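Local coordinates for putative cell adhesion protein (Parabacteroides distasonis, PDB 3LIU) that is a putative fimbrilin of the FimA/Mfa1 family that probably serves as a pilus subunit in cell adhesion by a human gut bacterium, at residues A[80-91]-A[125-136]; A[108-116]-A[208-217]. All coordinates share one frame; numbering follows the deposited sequence. Where two conformers were deposited one is given.

Contact 1 (A[80-91]-A[125-136]); sequences YAGEAHVVVVAN and LTMSSKVLDVTL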
ATOM      1  N   TYR A  80     -13.335 -30.355   2.854  1.00 21.86           N
ATOM      2  CA  TYR A  80     -12.960 -31.778   3.023  1.00 21.99           C
ATOM      3  C   TYR A  80     -12.007 -31.994   4.191  1.00 22.50           C
ATOM      4  O   TYR A  80     -11.318 -31.054   4.634  1.00 20.42           O
ATOM      5  CB  TYR A  80     -12.344 -32.345   1.734  1.00 24.68           C
ATOM      6  CG  TYR A  80     -13.251 -32.192   0.508  1.00 30.80           C
ATOM      7  CD1 TYR A  80     -14.339 -33.041   0.318  1.00 34.58           C
ATOM      8  CD2 TYR A  80     -13.014 -31.202  -0.446  1.00 37.14           C
ATOM      9  CE1 TYR A  80     -15.172 -32.916  -0.790  1.00 36.83           C
ATOM     10  CE2 TYR A  80     -13.847 -31.067  -1.565  1.00 39.26           C
ATOM     11  CZ  TYR A  80     -14.925 -31.931  -1.727  1.00 39.36           C
ATOM     12  OH  TYR A  80     -15.760 -31.808  -2.818  1.00 42.04           O
ATOM     13  N   ALA A  81     -11.978 -33.227   4.711  1.00 21.48           N
ATOM     14  CA  ALA A  81     -11.064 -33.547   5.796  1.00 22.71           C
ATOM     15  C   ALA A  81      -9.634 -33.703   5.271  1.00 23.21           C
ATOM     16  O   ALA A  81      -9.418 -34.014   4.112  1.00 23.54           O
ATOM     17  CB  ALA A  81     -11.496 -34.786   6.533  1.00 21.71           C
ATOM     18  N   GLY A  82      -8.657 -33.498   6.151  1.00 22.51           N
ATOM     19  CA  GLY A  82      -7.250 -33.661   5.787  1.00 20.26           C
ATOM     20  C   GLY A  82      -6.435 -32.428   6.051  1.00 20.02           C
ATOM     21  O   GLY A  82      -6.955 -31.369   6.494  1.00 17.17           O
ATOM     22  N   GLU A  83      -5.131 -32.573   5.822  1.00 19.26           N
ATOM     23  CA  GLU A  83      -4.220 -31.472   5.977  1.00 17.37           C
ATOM     24  C   GLU A  83      -4.454 -30.500   4.837  1.00 15.99           C
ATOM     25  O   GLU A  83      -4.656 -30.918   3.710  1.00 16.60           O
ATOM     26  CB  GLU A  83      -2.761 -31.931   6.002  1.00 18.98           C
ATOM     27  CG  GLU A  83      -1.819 -30.814   6.443  1.00 21.57           C
ATOM     28  CD  GLU A  83      -0.389 -31.290   6.702  1.00 30.73           C
ATOM     29  OE1 GLU A  83      -0.111 -32.516   6.616  1.00 23.20           O
ATOM     30  OE2 GLU A  83       0.454 -30.423   6.990  1.00 29.54           O
ATOM     31  N   ALA A  84      -4.460 -29.207   5.164  1.00 14.19           N
ATOM     32  CA  ALA A  84      -4.708 -28.166   4.191  1.00 14.93           C
ATOM     33  C   ALA A  84      -3.948 -26.891   4.496  1.00 12.38           C
ATOM     34  O   ALA A  84      -3.571 -26.613   5.648  1.00 14.32           O
ATOM     35  CB  ALA A  84      -6.218 -27.877   4.069  1.00 16.09           C
ATOM     36  N   HIS A  85      -3.748 -26.115   3.438  1.00 14.65           N
ATOM     37  CA  HIS A  85      -3.192 -24.788   3.515  1.00 14.25           C
ATOM     38  C   HIS A  85      -4.336 -23.785   3.310  1.00 15.43           C
ATOM     39  O   HIS A  85      -5.115 -23.920   2.382  1.00 19.10           O
ATOM     40  CB  HIS A  85      -2.086 -24.622   2.502  1.00 16.73           C
ATOM     41  CG  HIS A  85      -0.841 -25.375   2.842  1.00 22.71           C
ATOM     42  ND1 HIS A  85      -0.303 -26.331   2.015  1.00 29.92           N
ATOM     43  CD2 HIS A  85      -0.035 -25.322   3.929  1.00 32.80           C
ATOM     44  CE1 HIS A  85       0.785 -26.832   2.571  1.00 32.30           C
ATOM     45  NE2 HIS A  85       0.963 -26.246   3.740  1.00 32.10           N
ATOM     46  N   VAL A  86      -4.455 -22.834   4.235  1.00 13.88           N
ATOM     47  CA  VAL A  86      -5.583 -21.907   4.311  1.00 10.88           C
ATOM     48  C   VAL A  86      -5.046 -20.495   4.312  1.00 12.90           C
ATOM     49  O   VAL A  86      -4.121 -20.198   5.044  1.00 13.05           O
ATOM     50  CB  VAL A  86      -6.358 -22.135   5.606  1.00 11.78           C
ATOM     51  CG1 VAL A  86      -7.511 -21.179   5.745  1.00 10.68           C
ATOM     52  CG2 VAL A  86      -6.830 -23.590   5.688  1.00  9.03           C
ATOM     53  N   VAL A  87      -5.649 -19.642   3.490  1.00 14.24           N
ATOM     54  CA  VAL A  87      -5.327 -18.226   3.448  0.50 12.42           C
ATOM     55  C   VAL A  87      -6.633 -17.414   3.403  1.00 14.41           C
ATOM     56  O   VAL A  87      -7.625 -17.818   2.795  1.00 13.91           O
ATOM     57  CB  VAL A  87      -4.354 -17.885   2.272  0.50 11.65           C
ATOM     58  CG1 VAL A  87      -4.844 -18.478   0.936  0.50  6.02           C
ATOM     59  CG2 VAL A  87      -4.127 -16.364   2.154  0.50 11.22           C
ATOM     60  N   VAL A  88      -6.631 -16.274   4.073  1.00 15.81           N
ATOM     61  CA  VAL A  88      -7.797 -15.452   4.184  1.00 14.43           C
ATOM     62  C   VAL A  88      -7.472 -14.109   3.577  1.00 14.87           C
ATOM     63  O   VAL A  88      -6.434 -13.511   3.893  1.00 12.25           O
ATOM     64  CB  VAL A  88      -8.161 -15.264   5.664  1.00 17.75           C
ATOM     65  CG1 VAL A  88      -9.418 -14.382   5.833  1.00 19.10           C
ATOM     66  CG2 VAL A  88      -8.339 -16.624   6.309  1.00 18.76           C
ATOM     67  N   VAL A  89      -8.381 -13.626   2.730  1.00 12.53           N
ATOM     68  CA  VAL A  89      -8.294 -12.316   2.140  1.00  9.07           C
ATOM     69  C   VAL A  89      -9.512 -11.488   2.544  1.00 11.44           C
ATOM     70  O   VAL A  89     -10.653 -11.870   2.311  1.00 13.00           O
ATOM     71  CB  VAL A  89      -8.213 -12.385   0.576  1.00 11.71           C
ATOM     72  CG1 VAL A  89      -8.242 -10.930  -0.033  1.00  9.19           C
ATOM     73  CG2 VAL A  89      -6.940 -13.134   0.125  1.00  7.70           C
ATOM     74  N   ALA A  90      -9.279 -10.324   3.114  1.00 11.16           N
ATOM     75  CA  ALA A  90     -10.364  -9.375   3.415  1.00 11.87           C
ATOM     76  C   ALA A  90     -10.569  -8.390   2.288  1.00 11.43           C
ATOM     77  O   ALA A  90      -9.601  -7.870   1.711  1.00  8.64           O
ATOM     78  CB  ALA A  90     -10.078  -8.594   4.733  1.00  8.74           C
ATOM     79  N   ASN A  91     -11.844  -8.109   2.016  1.00 13.44           N
ATOM     80  CA  ASN A  91     -12.267  -6.978   1.184  1.00 11.67           C
ATOM     81  C   ASN A  91     -11.850  -7.108  -0.297  1.00 13.50           C
ATOM     82  O   ASN A  91     -11.566  -6.128  -0.956  1.00 14.21           O
ATOM     83  CB  ASN A  91     -11.765  -5.662   1.788  1.00 12.93           C
ATOM     84  CG  ASN A  91     -12.312  -5.417   3.200  1.00 13.41           C
ATOM     85  OD1 ASN A  91     -13.440  -5.768   3.488  1.00 17.50           O
ATOM     86  ND2 ASN A  91     -11.478  -4.868   4.094  1.00  9.87           N
ATOM     87  N   LEU A 125     -10.076  -1.832   2.553  1.00 13.12           N
ATOM     88  CA  LEU A 125      -8.752  -2.044   1.980  1.00 12.19           C
ATOM     89  C   LEU A 125      -8.462  -3.539   1.941  1.00 12.29           C
ATOM     90  O   LEU A 125      -8.813  -4.277   2.862  1.00 11.80           O
ATOM     91  CB  LEU A 125      -7.694  -1.332   2.822  1.00 13.32           C
ATOM     92  CG  LEU A 125      -7.878   0.181   2.906  1.00  8.38           C
ATOM     93  CD1 LEU A 125      -6.826   0.787   3.765  1.00  6.35           C
ATOM     94  CD2 LEU A 125      -7.811   0.781   1.480  1.00  6.65           C
ATOM     95  N   THR A 126      -7.837  -4.001   0.872  1.00 12.54           N
ATOM     96  CA  THR A 126      -7.551  -5.415   0.777  1.00 11.95           C
ATOM     97  C   THR A 126      -6.518  -5.791   1.843  1.00 12.80           C
ATOM     98  O   THR A 126      -5.496  -5.127   1.981  1.00 10.22           O
ATOM     99  CB  THR A 126      -6.994  -5.822  -0.596  1.00 12.96           C
ATOM    100  OG1 THR A 126      -7.766  -5.210  -1.648  1.00  9.55           O
ATOM    101  CG2 THR A 126      -7.046  -7.373  -0.723  1.00  8.30           C
HETATM  102  N   MSE A 127      -6.774  -6.860   2.583  1.00 13.22           N
HETATM  103  CA  MSE A 127      -5.820  -7.370   3.595  1.00 12.13           C
HETATM  104  C   MSE A 127      -5.714  -8.888   3.450  1.00 12.71           C
HETATM  105  O   MSE A 127      -6.660  -9.525   2.990  1.00 14.62           O
HETATM  106  CB  MSE A 127      -6.348  -7.094   5.023  1.00 11.61           C
HETATM  107  CG  MSE A 127      -6.692  -5.681   5.315  1.00 13.93           C
HETATM  108 SE   MSE A 127      -8.054  -5.602   6.682  0.75 16.18          SE
HETATM  109  CE  MSE A 127      -8.379  -3.662   6.610  1.00 19.02           C
ATOM    110  N   SER A 128      -4.611  -9.469   3.892  1.00 11.52           N
ATOM    111  CA  SER A 128      -4.465 -10.919   3.882  1.00 12.50           C
ATOM    112  C   SER A 128      -3.768 -11.456   5.104  1.00 11.13           C
ATOM    113  O   SER A 128      -2.998 -10.769   5.722  1.00 11.75           O
ATOM    114  CB  SER A 128      -3.657 -11.385   2.681  1.00 14.54           C
ATOM    115  OG  SER A 128      -2.470 -10.627   2.547  1.00  9.28           O
ATOM    116  N   SER A 129      -4.052 -12.716   5.399  1.00 12.49           N
ATOM    117  CA  SER A 129      -3.330 -13.507   6.381  1.00 13.70           C
ATOM    118  C   SER A 129      -2.135 -14.166   5.738  1.00 11.40           C
ATOM    119  O   SER A 129      -1.967 -14.113   4.532  1.00  9.25           O
ATOM    120  CB  SER A 129      -4.255 -14.594   6.921  1.00 10.77           C
ATOM    121  OG  SER A 129      -4.424 -15.669   5.993  1.00 11.49           O
ATOM    122  N   LYS A 130      -1.314 -14.799   6.553  1.00 12.67           N
ATOM    123  CA  LYS A 130      -0.273 -15.693   6.038  1.00 13.33           C
ATOM    124  C   LYS A 130      -0.919 -16.981   5.634  1.00 12.48           C
ATOM    125  O   LYS A 130      -2.115 -17.182   5.894  1.00 11.80           O
ATOM    126  CB  LYS A 130       0.763 -15.963   7.106  1.00 15.98           C
ATOM    127  CG  LYS A 130       0.324 -16.911   8.248  1.00 18.32           C
ATOM    128  CD  LYS A 130       1.521 -17.214   9.169  1.00 24.57           C
ATOM    129  CE  LYS A 130       1.130 -17.758  10.549  1.00 28.68           C
ATOM    130  NZ  LYS A 130       2.357 -18.388  11.139  1.00 36.15           N
ATOM    131  N   VAL A 131      -0.138 -17.888   5.050  1.00 10.44           N
ATOM    132  CA  VAL A 131      -0.650 -19.206   4.739  1.00 13.45           C
ATOM    133  C   VAL A 131      -0.595 -20.089   5.985  1.00 14.60           C
ATOM    134  O   VAL A 131       0.463 -20.219   6.574  1.00 13.94           O
ATOM    135  CB  VAL A 131       0.135 -19.873   3.572  1.00 16.02           C
ATOM    136  CG1 VAL A 131      -0.348 -21.287   3.330  1.00 15.46           C
ATOM    137  CG2 VAL A 131      -0.014 -19.053   2.277  1.00 14.49           C
ATOM    138  N   LEU A 132      -1.740 -20.647   6.382  1.00 12.06           N
ATOM    139  CA  LEU A 132      -1.869 -21.492   7.580  1.00 16.79           C
ATOM    140  C   LEU A 132      -1.781 -22.947   7.193  1.00 16.66           C
ATOM    141  O   LEU A 132      -2.229 -23.338   6.115  1.00 18.81           O
ATOM    142  CB  LEU A 132      -3.230 -21.248   8.282  1.00 16.78           C
ATOM    143  CG  LEU A 132      -3.587 -19.774   8.539  1.00 20.42           C
ATOM    144  CD1 LEU A 132      -4.974 -19.586   9.169  1.00 20.89           C
ATOM    145  CD2 LEU A 132      -2.552 -19.183   9.434  1.00 19.65           C
ATOM    146  N   ASP A 133      -1.184 -23.753   8.050  1.00 14.61           N
ATOM    147  CA  ASP A 133      -1.193 -25.196   7.865  1.00 17.92           C
ATOM    148  C   ASP A 133      -2.010 -25.864   8.974  1.00 15.51           C
ATOM    149  O   ASP A 133      -1.639 -25.774  10.124  1.00 19.20           O
ATOM    150  CB  ASP A 133       0.252 -25.730   7.855  1.00 19.17           C
ATOM    151  CG  ASP A 133       0.309 -27.248   7.718  1.00 28.25           C
ATOM    152  OD1 ASP A 133      -0.316 -27.793   6.777  1.00 36.12           O
ATOM    153  OD2 ASP A 133       0.975 -27.893   8.547  1.00 41.99           O
ATOM    154  N   VAL A 134      -3.079 -26.555   8.631  1.00 11.52           N
ATOM    155  CA  VAL A 134      -3.956 -27.186   9.603  1.00 13.89           C
ATOM    156  C   VAL A 134      -4.372 -28.588   9.160  1.00 15.28           C
ATOM    157  O   VAL A 134      -4.316 -28.933   7.971  1.00 15.34           O
ATOM    158  CB  VAL A 134      -5.237 -26.344   9.830  1.00 16.60           C
ATOM    159  CG1 VAL A 134      -4.871 -24.957  10.348  1.00  9.67           C
ATOM    160  CG2 VAL A 134      -6.093 -26.274   8.557  1.00 15.63           C
ATOM    161  N   THR A 135      -4.786 -29.404  10.118  1.00 16.48           N
ATOM    162  CA  THR A 135      -5.398 -30.701   9.788  1.00 18.36           C
ATOM    163  C   THR A 135      -6.876 -30.664  10.145  1.00 18.55           C
ATOM    164  O   THR A 135      -7.251 -30.531  11.312  1.00 17.24           O
ATOM    165  CB  THR A 135      -4.666 -31.862  10.461  1.00 19.66           C
ATOM    166  OG1 THR A 135      -3.306 -31.812  10.041  1.00 19.17           O
ATOM    167  CG2 THR A 135      -5.297 -33.248  10.080  1.00 17.54           C
ATOM    168  N   LEU A 136      -7.707 -30.732   9.112  1.00 20.03           N
ATOM    169  CA  LEU A 136      -9.157 -30.688   9.278  1.00 18.46           C
ATOM    170  C   LEU A 136      -9.650 -32.092   9.606  1.00 18.87           C
ATOM    171  O   LEU A 136      -9.315 -33.047   8.921  1.00 18.70           O
ATOM    172  CB  LEU A 136      -9.833 -30.123   8.004  1.00 18.20           C
ATOM    173  CG  LEU A 136      -9.404 -28.695   7.574  1.00 17.11           C
ATOM    174  CD1 LEU A 136      -9.794 -28.342   6.118  1.00 14.42           C
ATOM    175  CD2 LEU A 136      -9.922 -27.632   8.541  1.00 12.09           C
TER

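Contact 2 (A[108-116]-A[208-217]); sequences DFIETTINL and AKGVSSVAST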
ATOM      1  N   ASP A 108      -1.180 -19.965  -7.064  1.00 11.01           N
ATOM      2  CA  ASP A 108      -2.041 -19.136  -7.944  1.00 13.44           C
ATOM      3  C   ASP A 108      -2.980 -18.254  -7.119  1.00 12.87           C
ATOM      4  O   ASP A 108      -3.230 -17.117  -7.488  1.00 10.14           O
ATOM      5  CB  ASP A 108      -2.851 -19.972  -8.956  1.00 10.90           C
ATOM      6  CG  ASP A 108      -1.948 -20.600 -10.032  1.00 17.00           C
ATOM      7  OD1 ASP A 108      -1.234 -19.813 -10.635  1.00 16.10           O
ATOM      8  OD2 ASP A 108      -1.926 -21.844 -10.269  1.00 15.33           O
ATOM      9  N   PHE A 109      -3.453 -18.766  -5.979  1.00 12.67           N
ATOM     10  CA  PHE A 109      -4.359 -17.978  -5.136  1.00 11.68           C
ATOM     11  C   PHE A 109      -3.621 -16.708  -4.674  1.00 12.04           C
ATOM     12  O   PHE A 109      -4.049 -15.606  -4.958  1.00 10.39           O
ATOM     13  CB  PHE A 109      -4.896 -18.843  -3.981  1.00 13.26           C
ATOM     14  CG  PHE A 109      -5.869 -18.141  -3.070  1.00 10.63           C
ATOM     15  CD1 PHE A 109      -5.421 -17.322  -2.045  1.00 10.19           C
ATOM     16  CD2 PHE A 109      -7.216 -18.363  -3.190  1.00 10.43           C
ATOM     17  CE1 PHE A 109      -6.322 -16.658  -1.200  1.00 11.58           C
ATOM     18  CE2 PHE A 109      -8.112 -17.746  -2.362  1.00  9.36           C
ATOM     19  CZ  PHE A 109      -7.657 -16.875  -1.360  1.00 10.44           C
ATOM     20  N   ILE A 110      -2.482 -16.864  -4.020  1.00 12.28           N
ATOM     21  CA  ILE A 110      -1.831 -15.734  -3.338  1.00 14.56           C
ATOM     22  C   ILE A 110      -1.179 -14.769  -4.362  1.00 13.64           C
ATOM     23  O   ILE A 110      -1.019 -13.576  -4.092  1.00 13.36           O
ATOM     24  CB  ILE A 110      -0.808 -16.189  -2.237  1.00 13.02           C
ATOM     25  CG1 ILE A 110       0.445 -16.800  -2.865  1.00 11.46           C
ATOM     26  CG2 ILE A 110      -1.484 -17.141  -1.243  1.00 10.02           C
ATOM     27  CD1 ILE A 110       1.583 -17.175  -1.801  1.00 13.59           C
ATOM     28  N   GLU A 111      -0.819 -15.306  -5.529  1.00 13.80           N
ATOM     29  CA  GLU A 111      -0.297 -14.502  -6.661  1.00 13.09           C
ATOM     30  C   GLU A 111      -1.365 -13.751  -7.443  1.00 11.09           C
ATOM     31  O   GLU A 111      -1.008 -12.990  -8.343  1.00  8.83           O
ATOM     32  CB  GLU A 111       0.513 -15.379  -7.631  1.00 13.93           C
ATOM     33  CG  GLU A 111       1.867 -15.828  -7.068  1.00 15.95           C
ATOM     34  CD  GLU A 111       2.890 -14.665  -7.069  1.00 33.02           C
ATOM     35  OE1 GLU A 111       2.826 -13.729  -7.916  1.00 30.84           O
ATOM     36  OE2 GLU A 111       3.754 -14.669  -6.190  1.00 35.33           O
ATOM     37  N   THR A 112      -2.644 -13.961  -7.143  1.00 10.77           N
ATOM     38  CA  THR A 112      -3.703 -13.217  -7.777  1.00 13.20           C
ATOM     39  C   THR A 112      -3.449 -11.699  -7.752  1.00 12.75           C
ATOM     40  O   THR A 112      -3.084 -11.143  -6.733  1.00 12.54           O
ATOM     41  CB  THR A 112      -5.076 -13.514  -7.140  1.00 14.81           C
ATOM     42  OG1 THR A 112      -5.346 -14.898  -7.265  1.00  9.85           O
ATOM     43  CG2 THR A 112      -6.168 -12.763  -7.848  1.00 11.40           C
ATOM     44  N   THR A 113      -3.599 -11.049  -8.904  1.00 11.29           N
ATOM     45  CA  THR A 113      -3.262  -9.637  -9.020  1.00 11.53           C
ATOM     46  C   THR A 113      -4.426  -8.775  -8.529  1.00 10.71           C
ATOM     47  O   THR A 113      -5.543  -8.935  -9.003  1.00 11.80           O
ATOM     48  CB  THR A 113      -2.904  -9.261 -10.452  1.00 14.70           C
ATOM     49  OG1 THR A 113      -1.723  -9.989 -10.830  1.00 12.63           O
ATOM     50  CG2 THR A 113      -2.619  -7.734 -10.542  1.00 10.94           C
ATOM     51  N   ILE A 114      -4.170  -7.856  -7.599  1.00  9.78           N
ATOM     52  CA  ILE A 114      -5.217  -6.877  -7.196  1.00 10.29           C
ATOM     53  C   ILE A 114      -4.872  -5.504  -7.827  1.00 11.43           C
ATOM     54  O   ILE A 114      -3.706  -5.269  -8.206  1.00 10.40           O
ATOM     55  CB  ILE A 114      -5.408  -6.800  -5.628  1.00 10.75           C
ATOM     56  CG1 ILE A 114      -4.077  -6.509  -4.932  1.00 10.52           C
ATOM     57  CG2 ILE A 114      -6.185  -8.070  -5.141  1.00  5.76           C
ATOM     58  CD1 ILE A 114      -4.082  -6.375  -3.308  1.00 11.30           C
ATOM     59  N   ASN A 115      -5.873  -4.624  -7.945  1.00  9.49           N
ATOM     60  CA  ASN A 115      -5.759  -3.352  -8.666  1.00  9.79           C
ATOM     61  C   ASN A 115      -6.020  -2.169  -7.748  1.00 10.05           C
ATOM     62  O   ASN A 115      -6.990  -2.149  -6.986  1.00 10.20           O
ATOM     63  CB  ASN A 115      -6.725  -3.324  -9.835  1.00  8.48           C
ATOM     64  CG  ASN A 115      -6.525  -4.490 -10.756  1.00 15.67           C
ATOM     65  OD1 ASN A 115      -5.516  -4.558 -11.487  1.00 17.87           O
ATOM     66  ND2 ASN A 115      -7.457  -5.444 -10.707  1.00  5.74           N
ATOM     67  N   LEU A 116      -5.115  -1.209  -7.801  1.00 11.62           N
ATOM     68  CA  LEU A 116      -5.059  -0.108  -6.819  1.00 11.48           C
ATOM     69  C   LEU A 116      -6.304   0.742  -6.849  1.00 13.79           C
ATOM     70  O   LEU A 116      -6.763   1.171  -5.813  1.00 10.68           O
ATOM     71  CB  LEU A 116      -3.800   0.761  -7.027  1.00 12.42           C
ATOM     72  CG  LEU A 116      -3.582   1.852  -5.967  1.00 10.72           C
ATOM     73  CD1 LEU A 116      -3.507   1.248  -4.524  1.00 11.08           C
ATOM     74  CD2 LEU A 116      -2.265   2.671  -6.241  1.00  8.10           C
ATOM     75  N   ALA A 208       3.434   5.107  -8.430  1.00 12.11           N
ATOM     76  CA  ALA A 208       2.761   4.189  -7.504  1.00  9.36           C
ATOM     77  C   ALA A 208       2.534   2.897  -8.275  1.00  9.52           C
ATOM     78  O   ALA A 208       1.925   2.933  -9.349  1.00 12.48           O
ATOM     79  CB  ALA A 208       1.393   4.791  -7.052  1.00  5.41           C
ATOM     80  N   LYS A 209       3.038   1.771  -7.779  1.00  9.48           N
ATOM     81  CA  LYS A 209       2.688   0.500  -8.405  1.00  9.40           C
ATOM     82  C   LYS A 209       1.190   0.298  -8.225  1.00 11.54           C
ATOM     83  O   LYS A 209       0.656   0.396  -7.116  1.00 10.42           O
ATOM     84  CB  LYS A 209       3.515  -0.649  -7.875  1.00  8.44           C
ATOM     85  CG  LYS A 209       4.906  -0.663  -8.479  1.00 10.99           C
ATOM     86  CD  LYS A 209       5.674  -1.918  -8.251  1.00  7.18           C
ATOM     87  CE  LYS A 209       7.021  -1.887  -9.011  1.00  7.86           C
ATOM     88  NZ  LYS A 209       7.867  -3.072  -8.777  1.00  9.21           N
ATOM     89  N   GLY A 210       0.499   0.084  -9.339  1.00 10.76           N
ATOM     90  CA  GLY A 210      -0.943  -0.026  -9.298  1.00 10.43           C
ATOM     91  C   GLY A 210      -1.431  -1.440  -9.276  1.00 10.40           C
ATOM     92  O   GLY A 210      -2.638  -1.679  -9.320  1.00  9.89           O
ATOM     93  N   VAL A 211      -0.486  -2.383  -9.217  1.00 12.15           N
ATOM     94  CA  VAL A 211      -0.787  -3.816  -9.102  1.00  8.85           C
ATOM     95  C   VAL A 211       0.052  -4.427  -7.980  1.00  9.78           C
ATOM     96  O   VAL A 211       1.152  -3.947  -7.665  1.00 10.75           O
ATOM     97  CB  VAL A 211      -0.509  -4.620 -10.390  1.00 10.84           C
ATOM     98  CG1 VAL A 211      -1.470  -4.269 -11.531  1.00  6.23           C
ATOM     99  CG2 VAL A 211       0.980  -4.447 -10.836  1.00  7.40           C
ATOM    100  N   SER A 212      -0.482  -5.502  -7.400  1.00 11.66           N
ATOM    101  CA  SER A 212       0.136  -6.240  -6.270  1.00 11.00           C
ATOM    102  C   SER A 212      -0.377  -7.676  -6.249  1.00  9.43           C
ATOM    103  O   SER A 212      -1.475  -7.974  -6.732  1.00 10.45           O
ATOM    104  CB  SER A 212      -0.198  -5.568  -4.917  1.00 12.66           C
ATOM    105  OG  SER A 212       0.252  -6.329  -3.773  1.00 12.55           O
ATOM    106  N   SER A 213       0.399  -8.582  -5.682  1.00 10.49           N
ATOM    107  CA  SER A 213      -0.143  -9.901  -5.290  1.00 10.62           C
ATOM    108  C   SER A 213      -1.122  -9.691  -4.101  1.00 11.51           C
ATOM    109  O   SER A 213      -0.981  -8.742  -3.343  1.00 10.26           O
ATOM    110  CB  SER A 213       1.002 -10.849  -4.879  1.00 10.49           C
ATOM    111  OG  SER A 213       1.780 -11.168  -6.005  1.00  8.27           O
ATOM    112  N   VAL A 214      -2.086 -10.584  -3.939  1.00 11.30           N
ATOM    113  CA  VAL A 214      -3.081 -10.440  -2.893  1.00  8.64           C
ATOM    114  C   VAL A 214      -2.539 -10.869  -1.510  1.00 10.68           C
ATOM    115  O   VAL A 214      -2.980 -10.351  -0.498  1.00 13.13           O
ATOM    116  CB  VAL A 214      -4.390 -11.178  -3.239  1.00 12.30           C
ATOM    117  CG1 VAL A 214      -4.245 -12.704  -3.160  1.00 11.64           C
ATOM    118  CG2 VAL A 214      -5.530 -10.668  -2.356  1.00  7.45           C
ATOM    119  N   ALA A 215      -1.619 -11.826  -1.476  1.00  9.31           N
ATOM    120  CA  ALA A 215      -1.137 -12.361  -0.201  1.00 11.03           C
ATOM    121  C   ALA A 215       0.263 -12.902  -0.360  1.00 11.69           C
ATOM    122  O   ALA A 215       0.701 -13.149  -1.498  1.00  8.71           O
ATOM    123  CB  ALA A 215      -2.087 -13.410   0.317  1.00  6.12           C
ATOM    124  N   SER A 216       0.951 -13.044   0.787  1.00 11.01           N
ATOM    125  CA  SER A 216       2.251 -13.659   0.906  1.00 13.53           C
ATOM    126  C   SER A 216       2.194 -14.919   1.777  1.00 12.86           C
ATOM    127  O   SER A 216       1.323 -15.063   2.647  1.00 12.45           O
ATOM    128  CB  SER A 216       3.259 -12.680   1.521  1.00 13.71           C
ATOM    129  OG  SER A 216       2.864 -12.328   2.824  1.00 10.74           O
ATOM    130  N   THR A 217       3.160 -15.809   1.574  1.00 12.60           N
ATOM    131  CA  THR A 217       3.248 -17.042   2.345  1.00 12.53           C
ATOM    132  C   THR A 217       3.457 -16.785   3.827  1.00 14.37           C
ATOM    133  O   THR A 217       2.777 -17.374   4.703  1.00 12.75           O
ATOM    134  CB  THR A 217       4.414 -17.919   1.853  1.00 16.50           C
ATOM    135  OG1 THR A 217       4.127 -18.346   0.524  1.00 15.89           O
ATOM    136  CG2 THR A 217       4.548 -19.111   2.720  1.00 14.75           C
TER
HETATM  137  O   HOH W   1       2.794 -13.966  -3.001  1.00 20.81           O
HETATM  138  O   HOH W   2      -4.203  -1.838 -11.691  1.00 17.94           O

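Contact 1 (A[80-91]-A[125-136])
Strand 82-90 pairs antiparallel with 127-136, the axes of 82-90 and 132-136 coming within 4.4 Å at 150°, in two runs: G82, A84 and V86 bond with L136, V134 and L132, and A90 with selenomethionine M127. Between V86 and V89 the register slips by one, because three residues, S129 to V131, face two, V87 and V88. S129 bridges the break: its N donates to V88 O, and its OG accepts the N-H of V88 (V88 N to S129 OG 3.0 Å), taking the place of a backbone carbonyl. A chi1 of 76° sets that oxygen between its own N and carbonyl carbon, and its hydroxyl donates to K130 O (S129 OG to K130 O 2.8 Å). At the far end N91 ND2 sits 3.0 Å from L125 O, above that carbonyl's plane; N91 also bonds to D42 and N44. On the face bearing A84 and V86, V86 CG2 meets V134 CG2 at 4.0 Å, the side chains nearly at right angles, and L136 CD1 lies 4.1 Å from A84 CB. Near the G82 end, the face of E83 and H85 carries polar ends; further along it turns apolar with V89. E83 runs extended to D133, the carboxylates turned 42° apart. Its OE2 is 2.7 Å from D133 OD1, a distance at which one of the two acids may well be protonated. The H85 ring lies beside D133. Strand 16-24 packs L19 and L21 onto the apolar face, while helix 106-110 lies against H85 and V89, consistent with a transthyretin-like beta sandwich of the FimA family.

Contact 2 (A[108-116]-A[208-217])
Backbone bonds carry the pairing of I114 with S212: I114 N reaches S212 O at 2.8 Å, while the return bond from S212 N to I114 O is weak. Two residues further along, L116 N donates to G210 O. At the other end, I110 O, from helix 106-110, takes the N-H of A215 on a lone pair at 3.2 Å and a weaker, strongly bent bond from V214 N. That one carbonyl thus serves two residues that follow strand 211-213. Strand 113-115 runs antiparallel to 211-213, the end of the long strand 193-213, at 142° between their directions, so a short strand from the FimA-like part of the chain joins the beta-sheet of strands 238-240 and 308-319. Apolar contacts follow the same line. I114 CG2 meets V214 CG2 at 3.9 Å, the two side chains crossing at about a right angle, and T113 CG2 lies 3.8 Å from V211 CB on the other face of the pair. I110 rests its CB 4.0 Å from A215 CB; a chi1 of 71° swings CG1 between its own N and carbonyl carbon and carries CD1 to T217 OG1. Past the paired residues, L116 CD2 comes to A208 CB. Two waters add polar bridges. One donates to N115 OD1 and, at 2.8 Å, to G210 O, which L116 N also uses; the other donates to A215 O at 2.7 Å and weakly to E111 OE2. Among the charged ends, K225 makes a salt bridge with E111 OE1 and a hydrogen bond with S213 OG, and its side chain is touched by T113.

Overall arrangement
Going from the N terminus, the chain runs through 80-91, turns through helix 94-101 into 108-116, which begins in helix 106-110, and returns in 125-136 to close contact 1 around a connection that holds two short helices. Contact 2 closes much later, when 208-217 arrives after a long, strand-rich excursion. The two closures therefore cross, with 108-116 lying inside the loop of contact 1. The centres of the two contacts are about 16 Å apart, yet they touch: V131 N probably bonds to T217 O at 3.0 Å, and S128 OG, which also bonds to D174, probably bonds to V214 O. The interruption in strand 127-136 thus sits beside the tail of 208-217, joining the two sheets.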